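Local coordinates for beta-glucanase (Podospora anserina, PDB 4LE4), which probably hydrolyses beta-glucans, as a family 131 glycoside hydrolase, and binds cellotriose, at residues Y97-M102 / F224-V229; A159-N164 / H180-D185. One frame throughout, in Å; residues are numbered along the deposited sequence.

Contact 1: residues Y97-M102 / F224-V229; sequences YHFSLM and FYWSGV
Ser100 and Ser227 form an antiparallel hydrogen-bonded pair. Ser100 N reaches Ser227 O at 2.9 Å, while the return bond from Ser227 N to Ser100 O is longer, 3.2 Å. Two residues on, Met102 N meets Tyr225 O at 2.9 Å and Tyr225 N meets Met102 O at 2.9 Å. Toward the other end the register slips: Gly228, with a positive phi that glycine tolerates easily, adds a residue, and Phe99 comes to face Val229.

Short hydroxyls suit the face carrying Ser100 and Ser227, because each can bind the water that lies over it. One water joins the two, 2.6 Å from Ser227 OG, and a second links Ser100 OG to Gly228 O. Ser227 OG also takes a bond from Asn52 N, and Ser100 OG probably bonds to the side-chain amide of Asn164. Further along this face the Met102 chain, bent at chi2 (-85°) and chi3, curls its thioether against Tyr225: Met102 CE lies 3.6 Å from Tyr225 CG, and SD approaches the ring obliquely, a Met-aromatic contact that a flexible side chain can shape itself to make.

The opposite face is largely aromatic and aliphatic. Leu101 CD1 sits over one face of the Trp226 indole, 3.7 Å from CE2, a CH-pi contact. The Phe99 ring runs alongside the same indole, CD2 3.7 Å from Trp226 CZ3 with the planes inclined at 36°.

These large side chains fill the core of a beta sandwich: Phe99, Leu101 and Trp226 rest on Ile117 and Ala118 of strand 115-120 in the second sheet, with Trp205 and Val207 of strand 205-207 beside them. Within its own sheet, strand 94-102 has strand 163-170 as its other neighbour, and strand 222-233 also pairs with strands 2-6 and 61-66.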
loop_
_atom_site.group_PDB
_atom_site.type_symbol
_atom_site.label_atom_id
_atom_site.label_comp_id
_atom_site.label_asym_id
_atom_site.label_seq_id
_atom_site.Cartn_x
_atom_site.Cartn_y
_atom_site.Cartn_z
ATOM N N TYR A 97 9.347 4.881 2.411
ATOM C CA TYR A 97 8.498 3.751 2.035
ATOM C C TYR A 97 7.710 4.120 0.786
ATOM O O TYR A 97 6.837 4.977 0.835
ATOM C CB TYR A 97 7.521 3.430 3.156
ATOM C CG TYR A 97 8.098 2.604 4.258
ATOM C CD1 TYR A 97 9.132 3.102 5.049
ATOM C CD2 TYR A 97 7.597 1.332 4.534
ATOM C CE1 TYR A 97 9.644 2.336 6.099
ATOM C CE2 TYR A 97 8.101 0.562 5.573
ATOM C CZ TYR A 97 9.125 1.075 6.355
ATOM O OH TYR A 97 9.585 0.329 7.431
ATOM N N HIS A 98 8.016 3.467 -0.324
ATOM C CA HIS A 98 7.367 3.763 -1.600
ATOM C C HIS A 98 6.252 2.803 -2.011
ATOM O O HIS A 98 6.258 1.621 -1.678
ATOM C CB HIS A 98 8.365 3.657 -2.765
ATOM C CG HIS A 98 9.390 4.743 -2.847
ATOM N ND1 HIS A 98 10.590 4.698 -2.164
ATOM C CD2 HIS A 98 9.430 5.863 -3.608
ATOM C CE1 HIS A 98 11.322 5.750 -2.497
ATOM N NE2 HIS A 98 10.641 6.468 -3.374
ATOM N N PHE A 99 5.308 3.332 -2.778
ATOM C CA PHE A 99 4.243 2.524 -3.387
ATOM C C PHE A 99 3.412 3.375 -4.316
ATOM O O PHE A 99 3.332 4.585 -4.150
ATOM C CB PHE A 99 3.342 1.791 -2.378
ATOM C CG PHE A 99 2.530 2.705 -1.472
ATOM C CD1 PHE A 99 3.123 3.276 -0.363
ATOM C CD2 PHE A 99 1.171 2.986 -1.743
ATOM C CE1 PHE A 99 2.406 4.125 0.484
ATOM C CE2 PHE A 99 0.428 3.854 -0.875
ATOM C CZ PHE A 99 1.059 4.412 0.230
ATOM N N SER A 100 2.821 2.739 -5.327
ATOM C CA SER A 100 1.964 3.446 -6.258
ATOM C C SER A 100 0.638 2.664 -6.177
ATOM O O SER A 100 0.635 1.454 -6.049
ATOM C CB SER A 100 2.562 3.444 -7.670
ATOM O OG SER A 100 3.822 4.136 -7.693
ATOM N N LEU A 101 -0.469 3.393 -6.217
ATOM C CA LEU A 101 -1.806 2.828 -6.078
ATOM C C LEU A 101 -2.784 3.407 -7.095
ATOM O O LEU A 101 -2.726 4.587 -7.394
ATOM C CB LEU A 101 -2.301 3.179 -4.667
ATOM C CG LEU A 101 -3.712 2.761 -4.263
ATOM C CD1 LEU A 101 -3.783 1.248 -4.100
ATOM C CD2 LEU A 101 -4.044 3.479 -2.913
ATOM N N MET A 102 -3.739 2.594 -7.555
ATOM C CA MET A 102 -4.738 3.093 -8.526
ATOM C C MET A 102 -6.012 2.271 -8.368
ATOM O O MET A 102 -5.971 1.112 -7.947
ATOM C CB MET A 102 -4.174 2.933 -9.967
ATOM C CG MET A 102 -5.101 3.295 -11.153
ATOM S SD MET A 102 -6.184 1.891 -11.629
ATOM C CE MET A 102 -5.004 0.824 -12.572
ATOM N N PHE A 224 -7.776 -3.248 -6.232
ATOM C CA PHE A 224 -6.804 -2.172 -5.995
ATOM C C PHE A 224 -5.546 -2.551 -6.771
ATOM O O PHE A 224 -5.103 -3.677 -6.695
ATOM C CB PHE A 224 -6.493 -2.079 -4.502
ATOM C CG PHE A 224 -7.722 -1.888 -3.636
ATOM C CD1 PHE A 224 -8.547 -2.958 -3.334
ATOM C CD2 PHE A 224 -8.045 -0.624 -3.142
ATOM C CE1 PHE A 224 -9.698 -2.787 -2.542
ATOM C CE2 PHE A 224 -9.188 -0.434 -2.351
ATOM C CZ PHE A 224 -10.009 -1.502 -2.052
ATOM N N TYR A 225 -4.969 -1.603 -7.490
ATOM C CA TYR A 225 -3.800 -1.859 -8.333
ATOM C C TYR A 225 -2.582 -1.244 -7.699
ATOM O O TYR A 225 -2.634 -0.111 -7.252
ATOM C CB TYR A 225 -4.052 -1.270 -9.711
ATOM C CG TYR A 225 -5.247 -1.948 -10.332
ATOM C CD1 TYR A 225 -5.085 -3.073 -11.135
ATOM C CD2 TYR A 225 -6.548 -1.518 -10.043
ATOM C CE1 TYR A 225 -6.193 -3.772 -11.644
ATOM C CE2 TYR A 225 -7.660 -2.197 -10.539
ATOM C CZ TYR A 225 -7.478 -3.332 -11.347
ATOM O OH TYR A 225 -8.557 -4.018 -11.884
ATOM N N TRP A 226 -1.498 -2.003 -7.660
ATOM C CA TRP A 226 -0.275 -1.551 -6.983
ATOM C C TRP A 226 0.969 -1.796 -7.813
ATOM O O TRP A 226 1.039 -2.810 -8.514
ATOM C CB TRP A 226 -0.055 -2.384 -5.713
ATOM C CG TRP A 226 -1.117 -2.307 -4.681
ATOM C CD1 TRP A 226 -2.400 -2.824 -4.753
ATOM C CD2 TRP A 226 -1.004 -1.678 -3.418
ATOM N NE1 TRP A 226 -3.080 -2.539 -3.601
ATOM C CE2 TRP A 226 -2.251 -1.840 -2.757
ATOM C CE3 TRP A 226 0.029 -0.986 -2.768
ATOM C CZ2 TRP A 226 -2.494 -1.336 -1.470
ATOM C CZ3 TRP A 226 -0.220 -0.478 -1.481
ATOM C CH2 TRP A 226 -1.468 -0.660 -0.854
ATOM N N SER A 227 1.958 -0.905 -7.702
ATOM C CA SER A 227 3.249 -1.139 -8.362
ATOM C C SER A 227 4.291 -0.282 -7.653
ATOM O O SER A 227 3.946 0.520 -6.785
ATOM C CB SER A 227 3.208 -0.817 -9.867
ATOM O OG SER A 227 2.934 0.531 -10.155
ATOM N N GLY A 228 5.565 -0.502 -7.974
ATOM C CA GLY A 228 6.601 0.318 -7.383
ATOM C C GLY A 228 6.692 0.304 -5.872
ATOM O O GLY A 228 7.026 1.310 -5.279
ATOM N N VAL A 229 6.434 -0.827 -5.257
ATOM C CA VAL A 229 6.525 -0.929 -3.807
ATOM C C VAL A 229 7.968 -1.289 -3.412
ATOM O O VAL A 229 8.455 -2.326 -3.811
ATOM C CB VAL A 229 5.617 -2.049 -3.296
ATOM C CG1 VAL A 229 5.727 -2.143 -1.749
ATOM C CG2 VAL A 229 4.134 -1.781 -3.746
HETATM O O HOH W 1 4.741 2.349 -9.806
HETATM O O HOH W 2 6.280 3.795 -6.276
#

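Contact 2: residues A159-N164 / H180-D185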
loop_
_atom_site.group_PDB
_atom_site.type_symbol
_atom_site.label_atom_id
_atom_site.label_comp_id
_atom_site.label_asym_id
_atom_site.label_seq_id
_atom_site.Cartn_x
_atom_site.Cartn_y
_atom_site.Cartn_z
ATOM N N ALA A 159 -10.793 7.532 -10.915
ATOM C CA ALA A 159 -10.493 6.270 -11.573
ATOM C C ALA A 159 -9.312 6.398 -12.530
ATOM O O ALA A 159 -9.128 7.447 -13.153
ATOM C CB ALA A 159 -11.719 5.790 -12.346
ATOM N N ASP A 160 -8.538 5.318 -12.640
ATOM C CA ASP A 160 -7.394 5.210 -13.549
ATOM C C ASP A 160 -6.225 6.137 -13.282
ATOM O O ASP A 160 -5.310 6.241 -14.118
ATOM C CB ASP A 160 -7.857 5.412 -15.002
ATOM C CG ASP A 160 -9.093 4.600 -15.329
ATOM O OD1 ASP A 160 -9.110 3.416 -14.976
ATOM O OD2 ASP A 160 -10.055 5.129 -15.931
ATOM N N VAL A 161 -6.255 6.844 -12.158
ATOM C CA VAL A 161 -5.152 7.738 -11.821
ATOM C C VAL A 161 -4.184 7.017 -10.925
ATOM O O VAL A 161 -4.592 6.439 -9.931
ATOM C CB VAL A 161 -5.659 9.016 -11.060
ATOM C CG1 VAL A 161 -4.461 9.843 -10.545
ATOM C CG2 VAL A 161 -6.517 9.862 -11.997
ATOM N N TRP A 162 -2.902 7.042 -11.271
ATOM C CA TRP A 162 -1.906 6.407 -10.430
ATOM C C TRP A 162 -1.378 7.394 -9.408
ATOM O O TRP A 162 -0.979 8.483 -9.766
ATOM C CB TRP A 162 -0.739 5.897 -11.281
ATOM C CG TRP A 162 -1.035 4.577 -11.873
ATOM C CD1 TRP A 162 -1.533 4.321 -13.144
ATOM C CD2 TRP A 162 -0.967 3.319 -11.205
ATOM N NE1 TRP A 162 -1.773 2.979 -13.282
ATOM C CE2 TRP A 162 -1.434 2.335 -12.117
ATOM C CE3 TRP A 162 -0.559 2.918 -9.913
ATOM C CZ2 TRP A 162 -1.498 0.981 -11.791
ATOM C CZ3 TRP A 162 -0.629 1.550 -9.576
ATOM C CH2 TRP A 162 -1.095 0.598 -10.524
ATOM N N HIS A 163 -1.440 7.016 -8.131
ATOM C CA HIS A 163 -0.930 7.838 -7.049
ATOM C C HIS A 163 0.347 7.222 -6.557
ATOM O O HIS A 163 0.349 6.100 -6.048
ATOM C CB HIS A 163 -1.933 7.886 -5.888
ATOM C CG HIS A 163 -3.129 8.728 -6.188
ATOM N ND1 HIS A 163 -3.190 10.067 -5.868
ATOM C CD2 HIS A 163 -4.284 8.437 -6.831
ATOM C CE1 HIS A 163 -4.335 10.569 -6.304
ATOM N NE2 HIS A 163 -5.017 9.599 -6.894
ATOM N N ASN A 164 1.436 7.965 -6.690
ATOM C CA ASN A 164 2.748 7.483 -6.251
ATOM C C ASN A 164 3.024 8.158 -4.907
ATOM O O ASN A 164 2.910 9.361 -4.797
ATOM C CB ASN A 164 3.796 7.914 -7.284
ATOM C CG ASN A 164 3.328 7.652 -8.726
ATOM O OD1 ASN A 164 3.126 8.586 -9.536
ATOM N ND2 ASN A 164 3.129 6.402 -9.032
ATOM N N HIS A 180 4.419 12.746 -2.699
ATOM C CA HIS A 180 3.356 12.255 -3.564
ATOM C C HIS A 180 3.411 12.839 -4.951
ATOM O O HIS A 180 3.941 13.914 -5.144
ATOM C CB HIS A 180 2.016 12.677 -2.917
ATOM C CG HIS A 180 0.795 12.527 -3.802
ATOM N ND1 HIS A 180 0.051 11.368 -3.879
ATOM C CD2 HIS A 180 0.190 13.412 -4.630
ATOM C CE1 HIS A 180 -0.954 11.540 -4.723
ATOM N NE2 HIS A 180 -0.891 12.771 -5.192
ATOM N N SER A 181 2.856 12.109 -5.910
ATOM C CA SER A 181 2.695 12.622 -7.262
ATOM C C SER A 181 1.651 11.735 -7.919
ATOM O O SER A 181 1.310 10.678 -7.400
ATOM C CB SER A 181 3.979 12.546 -8.084
ATOM O OG SER A 181 4.230 11.207 -8.442
ATOM N N THR A 182 1.103 12.186 -9.036
ATOM C CA THR A 182 0.188 11.321 -9.762
ATOM C C THR A 182 0.812 11.120 -11.132
ATOM O O THR A 182 1.566 11.968 -11.602
ATOM C CB THR A 182 -1.226 11.906 -9.930
ATOM O OG1 THR A 182 -1.161 13.232 -10.486
ATOM C CG2 THR A 182 -1.937 11.923 -8.579
ATOM N N GLY A 183 0.516 9.974 -11.741
ATOM C CA GLY A 183 1.021 9.665 -13.073
ATOM C C GLY A 183 2.515 9.530 -13.218
ATOM O O GLY A 183 3.153 8.752 -12.527
ATOM N N SER A 184 3.080 10.295 -14.141
ATOM C CA SER A 184 4.516 10.226 -14.404
ATOM C C SER A 184 5.316 11.284 -13.697
ATOM O O SER A 184 6.544 11.292 -13.784
ATOM C CB SER A 184 4.777 10.377 -15.906
ATOM O OG SER A 184 4.102 9.366 -16.638
ATOM N N ASP A 185 4.652 12.197 -12.994
ATOM C CA ASP A 185 5.422 13.267 -12.359
ATOM C C ASP A 185 6.258 12.826 -11.160
ATOM O O ASP A 185 5.881 11.905 -10.451
ATOM C CB ASP A 185 4.460 14.384 -11.946
ATOM C CG ASP A 185 3.684 14.930 -13.130
ATOM O OD1 ASP A 185 4.315 15.327 -14.143
ATOM O OD2 ASP A 185 2.448 14.968 -13.054
#
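Asn164 and Ser181 pair at the end of the beta hairpin formed by strands 163-170 and 175-182, away from its loop, where strand 175-182 runs out into a type II' turn, Thr182 to Asp185.

Backbone bonds define the pairing. Asn164 N donates to Ser181 O at 2.8 Å, and Ser181 N answers to Asn164 O at 3.0 Å. Two residues nearer the turn, Gly183 N reaches Trp162 O at 2.9 Å, carrying the pairing just past the end of the strand. Gly183 suits the first inner corner of the turn, whose phi of 64° is strained for residues with a side chain; the closing bond from Asp185 N to Thr182 O is weak.

Packing gathers on the face of His163 and Thr182, a non-hydrogen-bonded pair. Thr182 CG2 lies over one face of the His163 imidazole, 3.5 Å from ND1, and the same methyl also meets Val161 CG1 at 3.8 Å. A branched threonine fits here because one methyl serves both neighbours. The rings of His163 and His180 meet rim to rim, planes at 33°, though the modelled approach of ND1 to the His180 rim is too short to be trusted in detail. Trp157 meets the His163 ring steeply, and Trp153 meets His180. An alanine at His163 would probably open a gap beneath Thr182 CG2 and leave the His180 ring freer to turn.

Polar side chains occupy the reverse face. The Asn164 amide lies beside Ser181 and Gly183, its orientation uncertain, while Asn52 ties down Gly183 O. A serine fits before the turn because its short hydroxyl can reach across the turn to a backbone carbonyl: with OG between the backbone N and the carbonyl carbon (chi1 73°), Ser181 OG donates to Asp185 O at 2.7 Å.

In the fold
Contacts 1 and 2 belong to one antiparallel sheet, their centres about 10 Å apart, and join four strands in the order 222-233, 94-102, 163-170, 175-182. The step between them is made by the middle pair, where Leu101 N lies 2.8 Å from His163 O, a probable hydrogen bond. Contact 2 is local, closing a hairpin; contact 1 brings together segments with 121 residues between them. Trp162 bridges them on one face, its CD2 3.5 Å from Met102 CB, and Asn52 bonds to residues of both. All four segments lie in the GH131 catalytic domain, and both contacts hold strands of its sheet together.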